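Local coordinates for DegV family protein (Eubacterium eligens, PDB 3FDJ) that is of unknown function but, like other members of the DegV family, probably binds a fatty acid or a related lipid, at residues R5-S10 with I78-I83; K23-T28 with D66-A71; K109-D114 with A145-M150. All blocks are in the same frame, centred on the assembly; numbering follows the deposited sequence. Where two conformers were deposited one is given.

All three contacts belong to one mixed sheet and the helices packed on it. Strands 21-30, 5-9, 77-82 and 109-114 lie side by side in that order. Contact 1 joins the two middle strands. Contact 2 sets helix 65-72 on strand 21-30, and contact 3 sets helix 139-150 beside strand 109-114. The centre of contact 1 is about 9 Å from that of contact 2 and about 10 Å from that of contact 3; the centres of contacts 2 and 3 are about 19 Å apart. Along the chain, contact 2 falls between the two strands of contact 1, and contact 3 follows both. Together they tie the sheet into one layered alpha/beta unit.

Contact 1. Residues R5-S10 with I78-I83; sequences RLVADS and IFVVTI
Val7 O is held by two neighbours on the facing strand: the N-H of Val81, at 2.8 Å from O to N, and the CA of Val80, in a C-H...O contact. It belongs to a parallel beta pair, strand 5-9 beside strand 77-82, in the middle of the sheet. Val7 N in turn gives its hydrogen to Phe79 O at 2.8 Å. Phe79 N bonds to Arg5 O. A longer bond of 3.3 Å runs from Asp9 N to Val81 O. On the face where Ile78 packs on Tyr101 of helix 90-102, Val7 CG2 meets Ile78 CG2 at 3.9 Å. On the other, Leu6 CD2 touches Phe79 CB at 3.8 Å, and helix 120-134 covers Leu6, Ala8 and Val81. Past the last bridge the carboxylate of Asp9 takes over. Its CG sits between the backbone N and the carbonyl carbon (chi1 69°), turned toward the backbone of Thr82 and Ile83. Asp9 OD2 receives Ile83 N at 2.8 Å through its syn lone pair. Its OD1 accepts Ala11 N. An alanine in place of Asp9 would probably leave the N-H groups of Ile83 and Ala11 without these acceptors and the backbone at Ile83 less firmly held. Asp9 OD2 also lies 3.2 Å from Thr82 CA.

Contact 2. Residues K23-T28 with D66-A71; sequences KAVPLT and DAWLEA
Val25 carries this contact, with both methyls set against helix 65-72. The packing is a strand-on-helix layer of an alpha/beta fold. Strand 23-25 and helix 66-71 run antiparallel, their axes 8.7 Å apart at closest approach. The aliphatic contacts come first. Val25 CG2 presses on Ala71 CB at 3.4 Å, tighter than usual for two carbons. Val25 CG1, anti to the backbone N (chi1 -173°), meets Ala67 CB at 3.9 Å. Lys23 adds its own CG, which lies 3.8 Å from Ala71 CB.

The aromatic part is Trp68. Its side chain stands at about a right angle to that of Val25. CB and CG1 of Val25 lie over one face of the indole, with CG1 displaced toward the rim. Val25 CG2 approaches the six-membered ring at Trp68 CE3, 3.8 Å away. Trp68 also packs on Val7 of strand 5-9 and on Ala94 and Ala97 of helix 90-102.

Polar groups find their partners elsewhere. Trp68 NE1 bonds to Ser93 OG, and Ala71 O accepts Arg5 NH1. Lys23 NZ and Glu70 OE1 are opposite in charge but stay 5.0 Å apart, too far for a salt bridge.

The two segments are thus joined by apolar fit. The small side chains of Ala67 and Ala71 probably let the helix come close, and the hold depends on shape rather than on directional bonds.

Contact 3. Residues K109-D114 with A145-M150; sequences KVRVID and AIDAYM
Arg111 and Asp147 meet tip to tip in a two-bond salt bridge between strand 109-114 and helix 139-150. The guanidinium grips the carboxylate end-on. Arg111 NH1 bonds to Asp147 OD1 at 2.8 Å, and Arg111 NH2 bonds to Asp147 OD2 at the same 2.8 Å. Both bonds are nearly straight, 169° at the hydrogen. Each oxygen uses its syn lone pair, and the two flat groups are only 7° from coplanar.

NE and NH2 of Arg111 have further partners. NH2 makes a second salt bridge, to Asp143 OD1, one turn earlier in the same helix. Arg111 NE turns back to its own strand and gives its hydrogen to Val112 O at 2.9 Å, from above the carbonyl plane. A turn about CB-CG (chi2 66°) swings CD out of the extended line. With NE, NH1 and NH2 all bonded, the guanidinium is probably fixed in its rotation, and the two carboxylates probably more than offset its positive charge.

Ile113 packs on the guanidinium of Arg111. Its CG1 sits over the centre of one guanidinium face, 3.7 Å from the plane. Ile113 CD1 meets Ile146 CG2 at 3.9 Å, and Ile113 CG2 lies 3.6 Å from SE of Met150, present as selenomethionine. The methyl CE of Met150 reaches Asp114 O. The carboxylate of Asp114 is occupied elsewhere: OD1 accepts Lys116 N and Ala85 N.

Helix segment 145-150 runs nearly parallel to strand 109-114. Helix 120-134 packs against helix 139-150 through Ile146, Tyr149 and Met150. Strand 77-82 borders strand 109-114 in the sheet, and helix 90-102 covers Val110 and Val112.

Contact 1. Residues R5-S10 with I78-I83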
ATOM      1  N   ARG A   5      -2.950 -18.252   7.770  1.00 10.95           N
ATOM      2  CA  ARG A   5      -3.521 -17.557   6.642  1.00  9.46           C
ATOM      3  C   ARG A   5      -3.199 -16.074   6.747  1.00  8.99           C
ATOM      4  O   ARG A   5      -3.395 -15.462   7.809  1.00  8.71           O
ATOM      5  CB  ARG A   5      -5.031 -17.718   6.641  1.00  9.96           C
ATOM      6  CG  ARG A   5      -5.762 -16.906   5.590  1.00 11.05           C
ATOM      7  CD  ARG A   5      -7.254 -17.230   5.593  1.00 15.67           C
ATOM      8  NE  ARG A   5      -7.409 -18.486   4.932  1.00 19.59           N
ATOM      9  CZ  ARG A   5      -7.833 -18.666   3.683  1.00 22.00           C
ATOM     10  NH1 ARG A   5      -8.277 -17.667   2.923  1.00 23.73           N
ATOM     11  NH2 ARG A   5      -7.855 -19.886   3.215  1.00 23.76           N
ATOM     12  N   LEU A   6      -2.746 -15.505   5.639  1.00  7.62           N
ATOM     13  CA  LEU A   6      -2.539 -14.073   5.509  1.00  8.37           C
ATOM     14  C   LEU A   6      -3.667 -13.430   4.667  1.00  8.22           C
ATOM     15  O   LEU A   6      -4.052 -13.950   3.624  1.00  8.65           O
ATOM     16  CB  LEU A   6      -1.151 -13.794   4.899  1.00  8.16           C
ATOM     17  CG  LEU A   6       0.050 -14.377   5.651  1.00 10.24           C
ATOM     18  CD1 LEU A   6       1.392 -13.953   4.963  1.00 11.25           C
ATOM     19  CD2 LEU A   6       0.041 -14.023   7.131  1.00  8.85           C
ATOM     20  N   VAL A   7      -4.199 -12.309   5.142  1.00  8.66           N
ATOM     21  CA  VAL A   7      -5.265 -11.585   4.455  1.00  8.59           C
ATOM     22  C   VAL A   7      -4.863 -10.118   4.392  1.00  9.28           C
ATOM     23  O   VAL A   7      -4.250  -9.594   5.348  1.00  9.23           O
ATOM     24  CB  VAL A   7      -6.617 -11.749   5.199  1.00  9.39           C
ATOM     25  CG1 VAL A   7      -7.754 -11.017   4.484  1.00  9.55           C
ATOM     26  CG2 VAL A   7      -7.005 -13.251   5.335  1.00  7.98           C
ATOM     27  N   ALA A   8      -5.175  -9.450   3.284  1.00  7.99           N
ATOM     28  CA  ALA A   8      -4.923  -8.012   3.200  1.00  8.71           C
ATOM     29  C   ALA A   8      -5.963  -7.352   2.349  1.00  9.60           C
ATOM     30  O   ALA A   8      -6.520  -7.971   1.455  1.00  9.83           O
ATOM     31  CB  ALA A   8      -3.528  -7.741   2.623  1.00  7.72           C
ATOM     32  N   ASP A   9      -6.240  -6.076   2.605  1.00 10.02           N
ATOM     33  CA  ASP A   9      -7.012  -5.352   1.630  1.00 11.34           C
ATOM     34  C   ASP A   9      -6.215  -5.102   0.339  1.00 10.80           C
ATOM     35  O   ASP A   9      -4.975  -5.165   0.306  1.00 10.06           O
ATOM     36  CB  ASP A   9      -7.611  -4.090   2.198  1.00 12.10           C
ATOM     37  CG  ASP A   9      -6.590  -3.065   2.496  1.00 15.69           C
ATOM     38  OD1 ASP A   9      -5.948  -2.574   1.517  1.00 21.77           O
ATOM     39  OD2 ASP A   9      -6.457  -2.711   3.697  1.00 20.58           O
ATOM     40  N   SER A  10      -6.958  -4.803  -0.720  1.00  9.56           N
ATOM     41  CA  SER A  10      -6.402  -4.697  -2.070  1.00  9.95           C
ATOM     42  C   SER A  10      -5.453  -3.501  -2.264  1.00 10.63           C
ATOM     43  O   SER A  10      -4.791  -3.414  -3.291  1.00 11.05           O
ATOM     44  CB  SER A  10      -7.546  -4.644  -3.094  1.00  9.50           C
ATOM     45  OG  SER A  10      -8.269  -3.421  -3.005  1.00 10.01           O
ATOM     46  N   ILE A  78      -4.915 -16.334  11.723  1.00  8.69           N
ATOM     47  CA  ILE A  78      -5.020 -15.368  10.648  1.00  8.09           C
ATOM     48  C   ILE A  78      -4.349 -14.061  11.024  1.00  8.53           C
ATOM     49  O   ILE A  78      -4.549 -13.540  12.136  1.00  7.59           O
ATOM     50  CB  ILE A  78      -6.502 -15.071  10.295  1.00  8.07           C
ATOM     51  CG1 ILE A  78      -7.283 -16.364   9.992  1.00  8.73           C
ATOM     52  CG2 ILE A  78      -6.624 -14.048   9.108  1.00  8.99           C
ATOM     53  CD1 ILE A  78      -8.773 -16.135   9.707  1.00  9.25           C
ATOM     54  N   PHE A  79      -3.553 -13.539  10.089  1.00  8.30           N
ATOM     55  CA  PHE A  79      -3.045 -12.184  10.167  1.00  8.27           C
ATOM     56  C   PHE A  79      -3.712 -11.402   9.052  1.00  8.41           C
ATOM     57  O   PHE A  79      -3.768 -11.854   7.899  1.00  8.13           O
ATOM     58  CB  PHE A  79      -1.509 -12.117  10.042  1.00  8.25           C
ATOM     59  CG  PHE A  79      -0.787 -12.631  11.241  1.00  9.92           C
ATOM     60  CD1 PHE A  79      -0.671 -11.855  12.395  1.00  8.92           C
ATOM     61  CD2 PHE A  79      -0.234 -13.896  11.243  1.00 10.95           C
ATOM     62  CE1 PHE A  79      -0.005 -12.348  13.503  1.00  9.04           C
ATOM     63  CE2 PHE A  79       0.415 -14.409  12.377  1.00 11.88           C
ATOM     64  CZ  PHE A  79       0.514 -13.638  13.504  1.00 10.87           C
ATOM     65  N   VAL A  80      -4.226 -10.226   9.405  1.00  8.91           N
ATOM     66  CA  VAL A  80      -4.889  -9.337   8.457  1.00  9.07           C
ATOM     67  C   VAL A  80      -4.118  -8.043   8.394  1.00 10.17           C
ATOM     68  O   VAL A  80      -3.922  -7.403   9.436  1.00 12.73           O
ATOM     69  CB  VAL A  80      -6.335  -9.035   8.892  1.00  8.48           C
ATOM     70  CG1 VAL A  80      -7.060  -8.259   7.782  1.00 10.85           C
ATOM     71  CG2 VAL A  80      -7.106 -10.332   9.232  1.00  9.88           C
ATOM     72  N   VAL A  81      -3.674  -7.631   7.202  1.00  8.64           N
ATOM     73  CA  VAL A  81      -2.958  -6.352   7.064  1.00  8.78           C
ATOM     74  C   VAL A  81      -3.870  -5.346   6.376  1.00  8.98           C
ATOM     75  O   VAL A  81      -4.477  -5.654   5.349  1.00  9.01           O
ATOM     76  CB  VAL A  81      -1.643  -6.531   6.290  1.00  9.07           C
ATOM     77  CG1 VAL A  81      -0.870  -5.185   6.179  1.00  9.30           C
ATOM     78  CG2 VAL A  81      -0.767  -7.606   6.977  1.00  8.33           C
ATOM     79  N   THR A  82      -4.017  -4.167   6.968  1.00  9.10           N
ATOM     80  CA  THR A  82      -4.887  -3.151   6.398  1.00  9.39           C
ATOM     81  C   THR A  82      -4.131  -1.868   6.073  1.00  9.59           C
ATOM     82  O   THR A  82      -3.093  -1.576   6.635  1.00  9.96           O
ATOM     83  CB  THR A  82      -6.099  -2.767   7.305  1.00  9.82           C
ATOM     84  OG1 THR A  82      -5.673  -1.953   8.401  1.00 10.64           O
ATOM     85  CG2 THR A  82      -6.858  -4.027   7.850  1.00 10.88           C
ATOM     86  N   ILE A  83      -4.681  -1.121   5.130  0.50  9.48           N
ATOM     87  CA  ILE A  83      -4.268   0.248   4.851  0.50  9.44           C
ATOM     88  C   ILE A  83      -4.483   1.088   6.123  0.50  9.15           C
ATOM     89  O   ILE A  83      -5.339   0.777   6.966  0.50  8.04           O
ATOM     90  CB  ILE A  83      -5.057   0.780   3.627  0.50  9.63           C
ATOM     91  CG1 ILE A  83      -4.711   2.251   3.276  0.50  9.22           C
ATOM     92  CG2 ILE A  83      -6.525   0.616   3.865  0.50 10.87           C
ATOM     93  CD1 ILE A  83      -5.145   2.621   1.858  0.50 10.50           C
TER

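Contact 2. Residues K23-T28 with D66-A71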
ATOM      1  N   LYS A  23      -5.098 -14.152   0.782  1.00 10.43           N
ATOM      2  CA  LYS A  23      -6.260 -13.618   0.107  1.00 11.04           C
ATOM      3  C   LYS A  23      -6.338 -12.102   0.206  1.00 11.13           C
ATOM      4  O   LYS A  23      -6.285 -11.544   1.320  1.00  9.71           O
ATOM      5  CB  LYS A  23      -7.509 -14.214   0.748  1.00 13.01           C
ATOM      6  CG  LYS A  23      -8.737 -13.933  -0.019  1.00 17.60           C
ATOM      7  CD  LYS A  23      -8.790 -14.770  -1.279  1.00 24.12           C
ATOM      8  CE  LYS A  23      -9.861 -14.289  -2.219  1.00 27.73           C
ATOM      9  NZ  LYS A  23     -11.201 -14.665  -1.689  1.00 30.97           N
ATOM     10  N   ALA A  24      -6.490 -11.448  -0.947  1.00  9.87           N
ATOM     11  CA  ALA A  24      -6.732 -10.002  -1.001  1.00 10.22           C
ATOM     12  C   ALA A  24      -8.233  -9.714  -0.972  1.00 10.49           C
ATOM     13  O   ALA A  24      -9.024 -10.439  -1.579  1.00 11.41           O
ATOM     14  CB  ALA A  24      -6.079  -9.379  -2.256  1.00 10.78           C
ATOM     15  N   VAL A  25      -8.617  -8.665  -0.257  1.00  9.76           N
ATOM     16  CA  VAL A  25      -9.997  -8.265  -0.112  1.00 10.09           C
ATOM     17  C   VAL A  25     -10.214  -6.903  -0.792  1.00  9.59           C
ATOM     18  O   VAL A  25      -9.645  -5.892  -0.380  1.00  9.81           O
ATOM     19  CB  VAL A  25     -10.397  -8.201   1.361  1.00 10.14           C
ATOM     20  CG1 VAL A  25     -11.901  -7.948   1.473  1.00 10.39           C
ATOM     21  CG2 VAL A  25     -10.013  -9.535   2.073  1.00 11.74           C
ATOM     22  N   PRO A  26     -11.016  -6.879  -1.853  1.00 10.84           N
ATOM     23  CA  PRO A  26     -11.126  -5.692  -2.694  1.00 10.14           C
ATOM     24  C   PRO A  26     -11.813  -4.507  -2.062  1.00 10.91           C
ATOM     25  O   PRO A  26     -12.871  -4.654  -1.456  1.00 11.20           O
ATOM     26  CB  PRO A  26     -11.977  -6.158  -3.874  1.00 10.59           C
ATOM     27  CG  PRO A  26     -12.282  -7.523  -3.682  1.00 12.05           C
ATOM     28  CD  PRO A  26     -11.780  -8.018  -2.397  1.00 10.37           C
ATOM     29  N   LEU A  27     -11.208  -3.334  -2.235  1.00 10.45           N
ATOM     30  CA  LEU A  27     -11.902  -2.065  -2.082  1.00 11.08           C
ATOM     31  C   LEU A  27     -12.609  -1.744  -3.402  1.00 11.66           C
ATOM     32  O   LEU A  27     -12.364  -2.403  -4.424  1.00 11.57           O
ATOM     33  CB  LEU A  27     -10.915  -0.956  -1.684  1.00 11.08           C
ATOM     34  CG  LEU A  27     -10.622  -0.914  -0.166  1.00 14.31           C
ATOM     35  CD1 LEU A  27      -9.531  -1.880   0.165  1.00 16.27           C
ATOM     36  CD2 LEU A  27     -10.269   0.502   0.353  1.00 14.79           C
ATOM     37  N   THR A  28     -13.453  -0.714  -3.384  0.50 11.62           N
ATOM     38  CA  THR A  28     -14.248  -0.335  -4.539  0.50 11.95           C
ATOM     39  C   THR A  28     -14.089   1.155  -4.804  0.50 12.28           C
ATOM     40  O   THR A  28     -14.135   1.953  -3.874  0.50 12.10           O
ATOM     41  CB  THR A  28     -15.727  -0.668  -4.326  0.50 12.39           C
ATOM     42  OG1 THR A  28     -15.873  -2.081  -4.106  0.50 12.31           O
ATOM     43  CG2 THR A  28     -16.568  -0.237  -5.542  0.50 11.13           C
ATOM     44  N   ASP A  66     -18.964  -8.904   5.094  0.50 14.75           N
ATOM     45  CA  ASP A  66     -19.136 -10.186   4.399  0.50 15.21           C
ATOM     46  C   ASP A  66     -17.911 -10.583   3.558  0.50 14.18           C
ATOM     47  O   ASP A  66     -17.531 -11.755   3.529  0.50 13.49           O
ATOM     48  CB  ASP A  66     -20.388 -10.175   3.504  0.50 15.95           C
ATOM     49  CG  ASP A  66     -21.687 -10.303   4.292  0.50 18.38           C
ATOM     50  OD1 ASP A  66     -21.674 -10.879   5.401  0.50 22.94           O
ATOM     51  OD2 ASP A  66     -22.729  -9.829   3.797  0.50 22.25           O
ATOM     52  N   ALA A  67     -17.298  -9.613   2.885  1.00 13.35           N
ATOM     53  CA  ALA A  67     -16.084  -9.866   2.089  1.00 12.63           C
ATOM     54  C   ALA A  67     -14.910 -10.287   2.957  1.00 11.18           C
ATOM     55  O   ALA A  67     -14.130 -11.184   2.598  1.00 10.10           O
ATOM     56  CB  ALA A  67     -15.712  -8.619   1.268  1.00 13.20           C
ATOM     57  N   TRP A  68     -14.753  -9.637   4.109  1.00 10.37           N
ATOM     58  CA  TRP A  68     -13.718 -10.059   5.053  1.00  9.24           C
ATOM     59  C   TRP A  68     -13.972 -11.480   5.521  1.00  9.50           C
ATOM     60  O   TRP A  68     -13.063 -12.290   5.537  1.00  9.18           O
ATOM     61  CB  TRP A  68     -13.660  -9.144   6.262  1.00  9.64           C
ATOM     62  CG  TRP A  68     -13.091  -7.786   6.039  1.00  8.26           C
ATOM     63  CD1 TRP A  68     -13.769  -6.587   6.124  1.00 10.77           C
ATOM     64  CD2 TRP A  68     -11.735  -7.448   5.752  1.00  9.63           C
ATOM     65  NE1 TRP A  68     -12.911  -5.541   5.898  1.00 11.53           N
ATOM     66  CE2 TRP A  68     -11.658  -6.038   5.671  1.00  9.17           C
ATOM     67  CE3 TRP A  68     -10.572  -8.192   5.551  1.00 11.30           C
ATOM     68  CZ2 TRP A  68     -10.468  -5.370   5.376  1.00 10.13           C
ATOM     69  CZ3 TRP A  68      -9.403  -7.525   5.270  1.00 11.97           C
ATOM     70  CH2 TRP A  68      -9.356  -6.129   5.203  1.00 11.19           C
ATOM     71  N   LEU A  69     -15.203 -11.790   5.912  1.00 10.40           N
ATOM     72  CA  LEU A  69     -15.509 -13.130   6.427  1.00 10.73           C
ATOM     73  C   LEU A  69     -15.230 -14.200   5.399  1.00 11.76           C
ATOM     74  O   LEU A  69     -14.670 -15.238   5.731  1.00 11.15           O
ATOM     75  CB  LEU A  69     -16.957 -13.216   6.920  1.00 11.01           C
ATOM     76  CG  LEU A  69     -17.250 -12.378   8.170  1.00 11.17           C
ATOM     77  CD1 LEU A  69     -18.759 -12.455   8.506  1.00 12.01           C
ATOM     78  CD2 LEU A  69     -16.412 -12.857   9.371  1.00 10.79           C
ATOM     79  N   GLU A  70     -15.591 -13.927   4.148  1.00 13.35           N
ATOM     80  CA  GLU A  70     -15.298 -14.851   3.049  1.00 14.72           C
ATOM     81  C   GLU A  70     -13.786 -15.083   2.971  1.00 14.40           C
ATOM     82  O   GLU A  70     -13.334 -16.216   2.836  1.00 14.22           O
ATOM     83  CB  GLU A  70     -15.821 -14.298   1.726  1.00 15.44           C
ATOM     84  CG  GLU A  70     -15.637 -15.229   0.541  1.00 20.85           C
ATOM     85  CD  GLU A  70     -16.241 -14.691  -0.753  1.00 26.29           C
ATOM     86  OE1 GLU A  70     -16.010 -13.505  -1.102  1.00 29.33           O
ATOM     87  OE2 GLU A  70     -16.929 -15.475  -1.434  1.00 31.03           O
ATOM     88  N   ALA A  71     -13.006 -14.020   3.116  1.00 13.73           N
ATOM     89  CA  ALA A  71     -11.551 -14.121   2.988  1.00 13.08           C
ATOM     90  C   ALA A  71     -10.894 -14.864   4.134  1.00 13.17           C
ATOM     91  O   ALA A  71      -9.829 -15.453   3.963  1.00 13.14           O
ATOM     92  CB  ALA A  71     -10.926 -12.739   2.855  1.00 13.43           C
TER

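Contact 3. Residues K109-D114 with A145-M150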
ATOM      1  N   LYS A 109      -7.504 -17.469  16.316  1.00 10.87           N
ATOM      2  CA  LYS A 109      -6.728 -16.289  16.670  1.00 10.98           C
ATOM      3  C   LYS A 109      -6.597 -15.430  15.434  1.00  9.51           C
ATOM      4  O   LYS A 109      -6.172 -15.926  14.375  1.00  9.05           O
ATOM      5  CB  LYS A 109      -5.329 -16.703  17.100  1.00 11.45           C
ATOM      6  CG  LYS A 109      -5.327 -17.588  18.310  1.00 14.16           C
ATOM      7  CD  LYS A 109      -3.912 -17.813  18.849  1.00 18.62           C
ATOM      8  CE  LYS A 109      -3.343 -19.160  18.509  1.00 22.53           C
ATOM      9  NZ  LYS A 109      -2.811 -19.770  19.786  1.00 24.61           N
ATOM     10  N   VAL A 110      -6.955 -14.156  15.556  1.00  8.63           N
ATOM     11  CA  VAL A 110      -6.916 -13.237  14.450  1.00  7.94           C
ATOM     12  C   VAL A 110      -6.278 -11.951  14.889  1.00  9.09           C
ATOM     13  O   VAL A 110      -6.720 -11.341  15.866  1.00  9.17           O
ATOM     14  CB  VAL A 110      -8.341 -12.933  13.922  1.00  8.51           C
ATOM     15  CG1 VAL A 110      -8.278 -12.004  12.700  1.00  9.22           C
ATOM     16  CG2 VAL A 110      -9.087 -14.253  13.566  1.00  8.01           C
ATOM     17  N   ARG A 111      -5.242 -11.527  14.184  1.00  8.73           N
ATOM     18  CA  ARG A 111      -4.573 -10.265  14.499  1.00  9.27           C
ATOM     19  C   ARG A 111      -4.786  -9.365  13.314  1.00  9.49           C
ATOM     20  O   ARG A 111      -4.421  -9.733  12.186  1.00 10.86           O
ATOM     21  CB  ARG A 111      -3.081 -10.468  14.745  1.00  9.65           C
ATOM     22  CG  ARG A 111      -2.258  -9.168  14.657  1.00 10.03           C
ATOM     23  CD  ARG A 111      -2.597  -8.166  15.774  1.00 12.96           C
ATOM     24  NE  ARG A 111      -2.112  -6.816  15.442  1.00 12.89           N
ATOM     25  CZ  ARG A 111      -0.842  -6.401  15.529  1.00 14.14           C
ATOM     26  NH1 ARG A 111      -0.550  -5.156  15.206  1.00 13.72           N
ATOM     27  NH2 ARG A 111       0.137  -7.194  15.959  1.00 13.55           N
ATOM     28  N   VAL A 112      -5.394  -8.209  13.561  1.00  8.47           N
ATOM     29  CA  VAL A 112      -5.530  -7.188  12.521  1.00  8.40           C
ATOM     30  C   VAL A 112      -4.395  -6.183  12.732  1.00  8.79           C
ATOM     31  O   VAL A 112      -4.248  -5.640  13.835  1.00  8.56           O
ATOM     32  CB  VAL A 112      -6.882  -6.497  12.541  1.00  7.95           C
ATOM     33  CG1 VAL A 112      -6.963  -5.486  11.394  1.00  8.47           C
ATOM     34  CG2 VAL A 112      -8.062  -7.507  12.457  1.00  6.98           C
ATOM     35  N   ILE A 113      -3.608  -5.989  11.670  1.00  8.42           N
ATOM     36  CA  ILE A 113      -2.442  -5.090  11.660  1.00  8.48           C
ATOM     37  C   ILE A 113      -2.781  -3.837  10.868  1.00  8.53           C
ATOM     38  O   ILE A 113      -2.986  -3.885   9.654  1.00  8.89           O
ATOM     39  CB  ILE A 113      -1.191  -5.749  11.040  1.00  9.38           C
ATOM     40  CG1 ILE A 113      -0.836  -7.040  11.766  1.00 10.28           C
ATOM     41  CG2 ILE A 113      -0.001  -4.749  11.051  1.00  8.17           C
ATOM     42  CD1 ILE A 113       0.210  -7.861  11.026  1.00  9.81           C
ATOM     43  N   ASP A 114      -2.865  -2.715  11.577  1.00  9.04           N
ATOM     44  CA  ASP A 114      -2.930  -1.405  10.938  1.00  9.51           C
ATOM     45  C   ASP A 114      -1.520  -1.150  10.431  1.00  9.52           C
ATOM     46  O   ASP A 114      -0.603  -0.970  11.220  1.00 10.17           O
ATOM     47  CB  ASP A 114      -3.324  -0.341  11.957  1.00  9.89           C
ATOM     48  CG  ASP A 114      -3.230   1.091  11.410  1.00 11.64           C
ATOM     49  OD1 ASP A 114      -3.032   1.271  10.199  1.00 12.23           O
ATOM     50  OD2 ASP A 114      -3.337   2.024  12.234  1.00 14.70           O
ATOM     51  N   ALA A 145       6.281  -9.707  17.238  1.00  9.51           N
ATOM     52  CA  ALA A 145       7.493  -9.290  16.543  1.00  9.44           C
ATOM     53  C   ALA A 145       7.236  -8.411  15.338  1.00  9.13           C
ATOM     54  O   ALA A 145       8.093  -7.584  14.987  1.00 10.33           O
ATOM     55  CB  ALA A 145       8.327 -10.506  16.158  1.00  9.85           C
ATOM     56  N   ILE A 146       6.082  -8.574  14.692  1.00  8.56           N
ATOM     57  CA  ILE A 146       5.807  -7.857  13.456  1.00  8.73           C
ATOM     58  C   ILE A 146       5.757  -6.341  13.709  1.00  9.76           C
ATOM     59  O   ILE A 146       6.240  -5.554  12.888  1.00  9.30           O
ATOM     60  CB  ILE A 146       4.526  -8.374  12.742  1.00  9.17           C
ATOM     61  CG1 ILE A 146       4.444  -7.791  11.329  1.00 10.68           C
ATOM     62  CG2 ILE A 146       3.237  -8.101  13.546  1.00  8.24           C
ATOM     63  CD1 ILE A 146       5.600  -8.288  10.371  1.00  9.22           C
ATOM     64  N   ASP A 147       5.195  -5.936  14.850  1.00  9.61           N
ATOM     65  CA  ASP A 147       5.136  -4.495  15.185  1.00 10.85           C
ATOM     66  C   ASP A 147       6.515  -3.873  15.398  1.00 10.09           C
ATOM     67  O   ASP A 147       6.746  -2.720  15.027  1.00 10.32           O
ATOM     68  CB  ASP A 147       4.242  -4.253  16.367  1.00 10.43           C
ATOM     69  CG  ASP A 147       2.862  -4.792  16.134  1.00 14.90           C
ATOM     70  OD1 ASP A 147       2.001  -4.022  15.638  1.00 18.30           O
ATOM     71  OD2 ASP A 147       2.667  -6.006  16.355  1.00 16.22           O
ATOM     72  N   ALA A 148       7.444  -4.643  15.945  1.00  9.73           N
ATOM     73  CA  ALA A 148       8.813  -4.176  16.089  1.00 10.08           C
ATOM     74  C   ALA A 148       9.491  -4.011  14.722  1.00  9.57           C
ATOM     75  O   ALA A 148      10.189  -3.020  14.474  1.00  9.50           O
ATOM     76  CB  ALA A 148       9.601  -5.157  16.963  1.00 10.23           C
ATOM     77  N   TYR A 149       9.286  -5.001  13.854  1.00  9.14           N
ATOM     78  CA  TYR A 149       9.808  -5.000  12.482  1.00  9.47           C
ATOM     79  C   TYR A 149       9.311  -3.781  11.689  1.00  9.06           C
ATOM     80  O   TYR A 149      10.095  -3.119  10.967  1.00  9.43           O
ATOM     81  CB  TYR A 149       9.428  -6.314  11.785  1.00  8.94           C
ATOM     82  CG  TYR A 149       9.821  -6.348  10.330  1.00  9.50           C
ATOM     83  CD1 TYR A 149      11.101  -6.741   9.954  1.00  9.95           C
ATOM     84  CD2 TYR A 149       8.941  -5.934   9.336  1.00  8.90           C
ATOM     85  CE1 TYR A 149      11.486  -6.740   8.605  1.00 10.88           C
ATOM     86  CE2 TYR A 149       9.301  -5.944   7.995  1.00 10.34           C
ATOM     87  CZ  TYR A 149      10.566  -6.356   7.631  1.00 12.53           C
ATOM     88  OH  TYR A 149      10.955  -6.365   6.307  1.00 15.02           O
HETATM   89  N   MSE A 150       8.031  -3.454  11.862  1.00  8.62           N
HETATM   90  CA  MSE A 150       7.421  -2.311  11.168  1.00  9.25           C
HETATM   91  C   MSE A 150       8.060  -0.956  11.489  1.00  9.81           C
HETATM   92  O   MSE A 150       8.076  -0.034  10.659  1.00  9.87           O
HETATM   93  CB  MSE A 150       5.922  -2.282  11.482  1.00 10.05           C
HETATM   94  CG  MSE A 150       5.156  -3.314  10.698  1.00 11.24           C
HETATM   95 SE   MSE A 150       3.412  -3.651  11.520  0.80 13.19          SE
HETATM   96  CE  MSE A 150       2.668  -1.889  11.409  1.00 14.40           C
TER